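Long-range contact in insecticidal crystal protein Cry7Cal (Bacillus thuringiensis, PDB 5ZI1), which is an insecticidal delta-endotoxin active against locusts, probably acting through receptor binding on the host: residues Q294-V306 against T337-L350. Sequence-based numbering, arbitrary orientation.
Sequences QWLTKINVRARVV and TSSGSTLSHTFDLL
I299 and F347 face each other in the antiparallel ladder between strands 294-306 and 343-348. Their backbones exchange two hydrogen bonds, and F347 CD1 sits 4.0 Å from I299 CB. Just past the end of strand 343-348, the methyl L349 CD1 fills the notch between L296 and I299. L349 CD1 lies 3.8 Å from I299 CD1, and these two methyls form a triangle with L296 CD2. L296 and L349 run side by side, whereas I299 crosses L349 at a slant. H345 leans forward along its own strand and sets ND1 over the centre of the F347 ring. Further along, L343 CB rests on the backbone O of A303 at 3.5 Å. L343 CD1 reaches V305 CG2 at 4.0 Å.

The opposite face is polar. N300 CG is anti to the backbone N (chi1 177°), which carries the amide towards the partner strand. N300 ND2 bridges T346 OG1 (3.0 Å) and S344 OG (3.3 Å); S344 OG lies in the amide plane, while T346 OG1 is tilted from it. A bend at the second torsion (-56°) lays R302 CD against S344 CB at 3.7 Å. S338 CB and S341 CB fit against R302 CG and CB. S341 OG donates to S338 O (2.6 Å), tying the type II turn 338-341 together beside this arginine. A classic bulge at T342 and L343, facing A303, ends the ladder. There one water joins V305 N and T342 OG1.

Strand 343-348 is an outer strand of a four-stranded antiparallel sheet in the middle, lectin-like domain of the three-domain toxin fragment. Strand 312-324 pairs with the other edge of 294-306. L296 and I299 pack on strand 430-437, while V301, H345 and F347 meet strand 387-393 of a second sheet.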
ATOM      1  N   GLN A 294       4.213  12.605   0.868  1.00 47.64           N
ATOM      2  CA  GLN A 294       3.854  13.887   1.471  1.00 45.99           C
ATOM      3  C   GLN A 294       3.162  13.701   2.812  1.00 47.72           C
ATOM      4  O   GLN A 294       2.254  12.876   2.950  1.00 51.27           O
ATOM      5  CB  GLN A 294       2.932  14.710   0.563  1.00 47.60           C
ATOM      6  CG  GLN A 294       3.526  15.139  -0.749  1.00 45.05           C
ATOM      7  CD  GLN A 294       2.547  15.961  -1.584  1.00 47.06           C
ATOM      8  OE1 GLN A 294       2.519  17.178  -1.492  1.00 52.24           O
ATOM      9  NE2 GLN A 294       1.748  15.295  -2.402  1.00 47.38           N
ATOM     10  N   TRP A 295       3.577  14.496   3.794  1.00 46.56           N
ATOM     11  CA  TRP A 295       3.043  14.439   5.148  1.00 44.96           C
ATOM     12  C   TRP A 295       2.085  15.604   5.334  1.00 46.75           C
ATOM     13  O   TRP A 295       2.438  16.748   5.029  1.00 46.63           O
ATOM     14  CB  TRP A 295       4.163  14.495   6.184  1.00 39.60           C
ATOM     15  CG  TRP A 295       5.179  13.437   5.940  1.00 49.34           C
ATOM     16  CD1 TRP A 295       6.223  13.484   5.057  1.00 42.25           C
ATOM     17  CD2 TRP A 295       5.220  12.142   6.545  1.00 43.65           C
ATOM     18  NE1 TRP A 295       6.922  12.306   5.099  1.00 43.73           N
ATOM     19  CE2 TRP A 295       6.325  11.464   5.999  1.00 43.40           C
ATOM     20  CE3 TRP A 295       4.427  11.492   7.494  1.00 41.84           C
ATOM     21  CZ2 TRP A 295       6.665  10.167   6.378  1.00 44.46           C
ATOM     22  CZ3 TRP A 295       4.765  10.221   7.880  1.00 43.75           C
ATOM     23  CH2 TRP A 295       5.878   9.562   7.318  1.00 46.16           C
ATOM     24  N   LEU A 296       0.873  15.312   5.798  1.00 40.86           N
ATOM     25  CA  LEU A 296      -0.133  16.359   5.948  1.00 43.84           C
ATOM     26  C   LEU A 296       0.204  17.202   7.167  1.00 42.51           C
ATOM     27  O   LEU A 296       0.304  16.679   8.279  1.00 42.87           O
ATOM     28  CB  LEU A 296      -1.516  15.739   6.082  1.00 45.83           C
ATOM     29  CG  LEU A 296      -2.691  16.706   6.079  1.00 48.29           C
ATOM     30  CD1 LEU A 296      -2.611  17.598   4.870  1.00 45.10           C
ATOM     31  CD2 LEU A 296      -4.003  15.929   6.090  1.00 49.74           C
ATOM     32  N   THR A 297       0.392  18.504   6.976  1.00 40.87           N
ATOM     33  CA  THR A 297       0.691  19.353   8.123  1.00 46.14           C
ATOM     34  C   THR A 297      -0.413  20.347   8.478  1.00 51.09           C
ATOM     35  O   THR A 297      -0.395  20.879   9.591  1.00 57.20           O
ATOM     36  CB  THR A 297       2.003  20.118   7.891  1.00 48.93           C
ATOM     37  OG1 THR A 297       1.821  21.058   6.825  1.00 55.62           O
ATOM     38  CG2 THR A 297       3.122  19.145   7.482  1.00 48.12           C
ATOM     39  N   LYS A 298      -1.374  20.601   7.591  1.00 49.99           N
ATOM     40  CA  LYS A 298      -2.428  21.573   7.890  1.00 53.03           C
ATOM     41  C   LYS A 298      -3.638  21.318   7.001  1.00 47.26           C
ATOM     42  O   LYS A 298      -3.497  20.863   5.870  1.00 49.44           O
ATOM     43  CB  LYS A 298      -1.934  23.014   7.693  1.00 55.22           C
ATOM     44  CG  LYS A 298      -1.569  23.753   8.976  1.00 64.94           C
ATOM     45  CD  LYS A 298      -0.554  24.872   8.727  1.00 69.05           C
ATOM     46  CE  LYS A 298      -1.029  25.883   7.682  1.00 73.22           C
ATOM     47  NZ  LYS A 298       0.133  26.624   7.075  1.00 77.47           N
ATOM     48  N   ILE A 299      -4.827  21.625   7.521  1.00 52.37           N
ATOM     49  CA  ILE A 299      -6.049  21.677   6.724  1.00 45.44           C
ATOM     50  C   ILE A 299      -6.816  22.932   7.102  1.00 55.31           C
ATOM     51  O   ILE A 299      -7.077  23.173   8.286  1.00 55.63           O
ATOM     52  CB  ILE A 299      -6.970  20.463   6.938  1.00 45.56           C
ATOM     53  CG1 ILE A 299      -6.244  19.142   6.779  1.00 48.41           C
ATOM     54  CG2 ILE A 299      -8.152  20.538   5.980  1.00 48.89           C
ATOM     55  CD1 ILE A 299      -7.076  17.975   7.240  1.00 43.56           C
ATOM     56  N   ASN A 300      -7.221  23.708   6.107  1.00 52.68           N
ATOM     57  CA  ASN A 300      -8.108  24.827   6.348  1.00 51.70           C
ATOM     58  C   ASN A 300      -9.443  24.585   5.650  1.00 52.64           C
ATOM     59  O   ASN A 300      -9.480  24.111   4.511  1.00 53.42           O
ATOM     60  CB  ASN A 300      -7.502  26.144   5.870  1.00 50.21           C
ATOM     61  CG  ASN A 300      -8.475  27.327   6.066  1.00 62.48           C
ATOM     62  OD1 ASN A 300      -8.950  27.940   5.099  1.00 60.83           O
ATOM     63  ND2 ASN A 300      -8.806  27.610   7.325  1.00 53.27           N
ATOM     64  N   VAL A 301     -10.539  24.912   6.327  1.00 48.61           N
ATOM     65  CA  VAL A 301     -11.867  24.852   5.731  1.00 49.46           C
ATOM     66  C   VAL A 301     -12.492  26.238   5.804  1.00 52.85           C
ATOM     67  O   VAL A 301     -12.391  26.918   6.830  1.00 57.19           O
ATOM     68  CB  VAL A 301     -12.754  23.801   6.429  1.00 48.27           C
ATOM     69  CG1 VAL A 301     -14.223  23.960   6.028  1.00 47.03           C
ATOM     70  CG2 VAL A 301     -12.270  22.416   6.104  1.00 45.57           C
ATOM     71  N   ARG A 302     -13.104  26.667   4.702  1.00 53.17           N
ATOM     72  CA  ARG A 302     -13.934  27.864   4.661  1.00 47.23           C
ATOM     73  C   ARG A 302     -15.364  27.455   4.355  1.00 52.78           C
ATOM     74  O   ARG A 302     -15.602  26.649   3.442  1.00 49.56           O
ATOM     75  CB  ARG A 302     -13.470  28.864   3.605  1.00 46.50           C
ATOM     76  CG  ARG A 302     -12.096  29.411   3.825  1.00 55.68           C
ATOM     77  CD  ARG A 302     -11.945  30.038   5.172  1.00 59.82           C
ATOM     78  NE  ARG A 302     -11.154  31.257   5.057  1.00 68.05           N
ATOM     79  CZ  ARG A 302      -9.910  31.393   5.507  1.00 74.62           C
ATOM     80  NH1 ARG A 302      -9.309  30.386   6.135  1.00 70.65           N
ATOM     81  NH2 ARG A 302      -9.270  32.545   5.338  1.00 79.74           N
ATOM     82  N   ALA A 303     -16.315  28.036   5.092  1.00 46.98           N
ATOM     83  CA  ALA A 303     -17.699  27.628   4.962  1.00 46.83           C
ATOM     84  C   ALA A 303     -18.606  28.837   5.131  1.00 53.24           C
ATOM     85  O   ALA A 303     -18.218  29.866   5.697  1.00 51.95           O
ATOM     86  CB  ALA A 303     -18.047  26.536   5.973  1.00 48.96           C
ATOM     87  N   ARG A 304     -19.827  28.706   4.612  1.00 49.96           N
ATOM     88  CA  ARG A 304     -20.829  29.752   4.734  1.00 49.43           C
ATOM     89  C   ARG A 304     -22.159  29.090   5.036  1.00 50.65           C
ATOM     90  O   ARG A 304     -22.337  27.892   4.811  1.00 49.57           O
ATOM     91  CB  ARG A 304     -20.927  30.617   3.470  1.00 50.38           C
ATOM     92  CG  ARG A 304     -21.591  29.927   2.295  1.00 46.77           C
ATOM     93  CD  ARG A 304     -21.579  30.822   1.070  1.00 48.54           C
ATOM     94  NE  ARG A 304     -21.959  30.078  -0.123  1.00 51.71           N
ATOM     95  CZ  ARG A 304     -23.150  30.134  -0.706  1.00 53.67           C
ATOM     96  NH1 ARG A 304     -23.391  29.394  -1.781  1.00 54.26           N
ATOM     97  NH2 ARG A 304     -24.097  30.924  -0.220  1.00 52.63           N
ATOM     98  N   VAL A 305     -23.084  29.890   5.563  1.00 50.19           N
ATOM     99  CA  VAL A 305     -24.407  29.453   6.001  1.00 47.55           C
ATOM    100  C   VAL A 305     -25.417  29.785   4.920  1.00 44.71           C
ATOM    101  O   VAL A 305     -25.412  30.888   4.363  1.00 45.11           O
ATOM    102  CB  VAL A 305     -24.794  30.134   7.332  1.00 50.66           C
ATOM    103  CG1 VAL A 305     -26.141  29.638   7.822  1.00 50.75           C
ATOM    104  CG2 VAL A 305     -23.718  29.905   8.386  1.00 46.19           C
ATOM    105  N   VAL A 306     -26.291  28.835   4.622  1.00 49.81           N
ATOM    106  CA  VAL A 306     -27.383  29.053   3.685  1.00 52.67           C
ATOM    107  C   VAL A 306     -28.672  28.651   4.380  1.00 52.08           C
ATOM    108  O   VAL A 306     -28.676  27.827   5.297  1.00 50.09           O
ATOM    109  CB  VAL A 306     -27.209  28.263   2.371  1.00 47.60           C
ATOM    110  CG1 VAL A 306     -25.972  28.749   1.625  1.00 47.72           C
ATOM    111  CG2 VAL A 306     -27.127  26.780   2.664  1.00 47.77           C
ATOM    112  N   THR A 337     -13.049  28.248  -2.981  1.00 52.51           N
ATOM    113  CA  THR A 337     -12.734  29.653  -2.759  1.00 54.94           C
ATOM    114  C   THR A 337     -13.094  30.019  -1.330  1.00 55.42           C
ATOM    115  O   THR A 337     -13.791  29.277  -0.633  1.00 55.74           O
ATOM    116  CB  THR A 337     -13.477  30.565  -3.745  1.00 60.44           C
ATOM    117  OG1 THR A 337     -13.241  31.942  -3.410  1.00 61.10           O
ATOM    118  CG2 THR A 337     -14.989  30.268  -3.728  1.00 56.92           C
ATOM    119  N   SER A 338     -12.600  31.176  -0.901  1.00 56.13           N
ATOM    120  CA  SER A 338     -12.971  31.742   0.387  1.00 59.12           C
ATOM    121  C   SER A 338     -13.958  32.896   0.260  1.00 57.97           C
ATOM    122  O   SER A 338     -14.530  33.316   1.270  1.00 58.79           O
ATOM    123  CB  SER A 338     -11.723  32.217   1.139  1.00 57.97           C
ATOM    124  OG  SER A 338     -11.077  33.235   0.407  1.00 62.23           O
ATOM    125  N   SER A 339     -14.169  33.409  -0.948  1.00 58.25           N
ATOM    126  CA  SER A 339     -15.144  34.466  -1.154  1.00 61.06           C
ATOM    127  C   SER A 339     -16.517  34.034  -0.656  1.00 57.53           C
ATOM    128  O   SER A 339     -16.985  32.937  -0.970  1.00 51.97           O
ATOM    129  CB  SER A 339     -15.217  34.826  -2.636  1.00 64.86           C
ATOM    130  OG  SER A 339     -16.290  35.724  -2.865  1.00 74.04           O
ATOM    131  N   GLY A 340     -17.163  34.908   0.120  1.00 59.51           N
ATOM    132  CA  GLY A 340     -18.474  34.631   0.669  1.00 51.34           C
ATOM    133  C   GLY A 340     -18.473  33.760   1.904  1.00 54.20           C
ATOM    134  O   GLY A 340     -19.547  33.516   2.479  1.00 55.35           O
ATOM    135  N   SER A 341     -17.313  33.276   2.334  1.00 52.04           N
ATOM    136  CA  SER A 341     -17.246  32.472   3.540  1.00 52.21           C
ATOM    137  C   SER A 341     -17.287  33.376   4.764  1.00 50.83           C
ATOM    138  O   SER A 341     -16.707  34.462   4.772  1.00 45.99           O
ATOM    139  CB  SER A 341     -15.967  31.645   3.562  1.00 49.37           C
ATOM    140  OG  SER A 341     -14.845  32.504   3.669  1.00 52.30           O
ATOM    141  N   THR A 342     -17.974  32.907   5.799  1.00 53.73           N
ATOM    142  CA  THR A 342     -18.045  33.579   7.093  1.00 56.73           C
ATOM    143  C   THR A 342     -17.492  32.699   8.203  1.00 60.91           C
ATOM    144  O   THR A 342     -17.522  33.100   9.377  1.00 55.20           O
ATOM    145  CB  THR A 342     -19.498  33.963   7.426  1.00 50.98           C
ATOM    146  OG1 THR A 342     -20.308  32.782   7.429  1.00 54.32           O
ATOM    147  CG2 THR A 342     -20.060  34.928   6.399  1.00 44.67           C
ATOM    148  N   LEU A 343     -17.011  31.498   7.865  1.00 57.83           N
ATOM    149  CA  LEU A 343     -16.563  30.513   8.836  1.00 55.61           C
ATOM    150  C   LEU A 343     -15.262  29.906   8.343  1.00 58.65           C
ATOM    151  O   LEU A 343     -15.024  29.804   7.134  1.00 54.17           O
ATOM    152  CB  LEU A 343     -17.598  29.404   9.065  1.00 52.24           C
ATOM    153  CG  LEU A 343     -19.044  29.821   9.357  1.00 55.95           C
ATOM    154  CD1 LEU A 343     -20.017  28.673   9.078  1.00 51.37           C
ATOM    155  CD2 LEU A 343     -19.204  30.333  10.795  1.00 52.37           C
ATOM    156  N   SER A 344     -14.437  29.484   9.298  1.00 59.36           N
ATOM    157  CA  SER A 344     -13.081  29.047   9.015  1.00 55.74           C
ATOM    158  C   SER A 344     -12.597  28.176  10.157  1.00 54.98           C
ATOM    159  O   SER A 344     -12.833  28.491  11.321  1.00 54.67           O
ATOM    160  CB  SER A 344     -12.145  30.242   8.833  1.00 59.08           C
ATOM    161  OG  SER A 344     -10.799  29.815   8.704  1.00 65.45           O
ATOM    162  N   HIS A 345     -11.927  27.078   9.821  1.00 54.16           N
ATOM    163  CA  HIS A 345     -11.236  26.296  10.833  1.00 51.82           C
ATOM    164  C   HIS A 345      -9.928  25.788  10.255  1.00 55.03           C
ATOM    165  O   HIS A 345      -9.860  25.378   9.093  1.00 54.12           O
ATOM    166  CB  HIS A 345     -12.078  25.125  11.341  1.00 44.47           C
ATOM    167  CG  HIS A 345     -11.530  24.492  12.584  1.00 54.00           C
ATOM    168  ND1 HIS A 345     -10.500  23.567  12.563  1.00 59.95           N
ATOM    169  CD2 HIS A 345     -11.853  24.672  13.889  1.00 53.42           C
ATOM    170  CE1 HIS A 345     -10.230  23.192  13.804  1.00 62.22           C
ATOM    171  NE2 HIS A 345     -11.038  23.849  14.628  1.00 55.14           N
ATOM    172  N   THR A 346      -8.886  25.829  11.067  1.00 57.18           N
ATOM    173  CA  THR A 346      -7.579  25.333  10.664  1.00 53.99           C
ATOM    174  C   THR A 346      -7.187  24.219  11.620  1.00 54.72           C
ATOM    175  O   THR A 346      -7.115  24.433  12.835  1.00 50.65           O
ATOM    176  CB  THR A 346      -6.538  26.453  10.647  1.00 51.73           C
ATOM    177  OG1 THR A 346      -6.936  27.461   9.710  1.00 53.61           O
ATOM    178  CG2 THR A 346      -5.182  25.913  10.216  1.00 54.16           C
ATOM    179  N   PHE A 347      -6.981  23.023  11.077  1.00 54.80           N
ATOM    180  CA  PHE A 347      -6.373  21.938  11.830  1.00 54.30           C
ATOM    181  C   PHE A 347      -4.859  22.017  11.645  1.00 53.45           C
ATOM    182  O   PHE A 347      -4.375  22.075  10.511  1.00 56.18           O
ATOM    183  CB  PHE A 347      -6.878  20.579  11.351  1.00 50.48           C
ATOM    184  CG  PHE A 347      -8.390  20.392  11.369  1.00 46.99           C
ATOM    185  CD1 PHE A 347      -9.169  20.772  10.289  1.00 48.65           C
ATOM    186  CD2 PHE A 347      -9.004  19.726  12.419  1.00 43.73           C
ATOM    187  CE1 PHE A 347     -10.556  20.540  10.281  1.00 46.17           C
ATOM    188  CE2 PHE A 347     -10.379  19.481  12.415  1.00 49.64           C
ATOM    189  CZ  PHE A 347     -11.156  19.883  11.340  1.00 42.96           C
ATOM    190  N   ASP A 348      -4.109  22.017  12.749  1.00 53.98           N
ATOM    191  CA  ASP A 348      -2.646  22.002  12.698  1.00 57.30           C
ATOM    192  C   ASP A 348      -2.190  20.577  12.972  1.00 55.96           C
ATOM    193  O   ASP A 348      -2.294  20.092  14.105  1.00 59.00           O
ATOM    194  CB  ASP A 348      -2.050  22.984  13.702  1.00 52.29           C
ATOM    195  CG  ASP A 348      -2.501  24.419  13.446  1.00 68.26           C
ATOM    196  OD1 ASP A 348      -3.300  24.951  14.269  1.00 69.46           O
ATOM    197  OD2 ASP A 348      -2.043  25.025  12.446  1.00 66.05           O
ATOM    198  N   LEU A 349      -1.701  19.899  11.934  1.00 52.15           N
ATOM    199  CA  LEU A 349      -1.470  18.461  12.004  1.00 55.82           C
ATOM    200  C   LEU A 349      -0.002  18.042  11.952  1.00 55.96           C
ATOM    201  O   LEU A 349       0.277  16.850  12.146  1.00 53.01           O
ATOM    202  CB  LEU A 349      -2.238  17.752  10.888  1.00 51.66           C
ATOM    203  CG  LEU A 349      -3.709  18.152  10.808  1.00 51.41           C
ATOM    204  CD1 LEU A 349      -4.363  17.315   9.753  1.00 49.49           C
ATOM    205  CD2 LEU A 349      -4.417  17.987  12.145  1.00 52.92           C
ATOM    206  N   LEU A 350       0.938  18.962  11.719  1.00 52.34           N
ATOM    207  CA  LEU A 350       2.353  18.630  11.874  1.00 59.15           C
ATOM    208  C   LEU A 350       2.570  17.881  13.186  1.00 61.49           C
ATOM    209  O   LEU A 350       2.007  18.247  14.221  1.00 68.39           O
ATOM    210  CB  LEU A 350       3.199  19.904  11.838  1.00 59.07           C
ATOM    211  CG  LEU A 350       4.695  19.735  12.123  1.00 64.48           C
ATOM    212  CD1 LEU A 350       5.366  18.857  11.059  1.00 59.17           C
ATOM    213  CD2 LEU A 350       5.433  21.059  12.268  1.00 63.50           C
TER
HETATM  214  O   HOH W   1     -22.470  32.688   6.066  1.00 51.33           O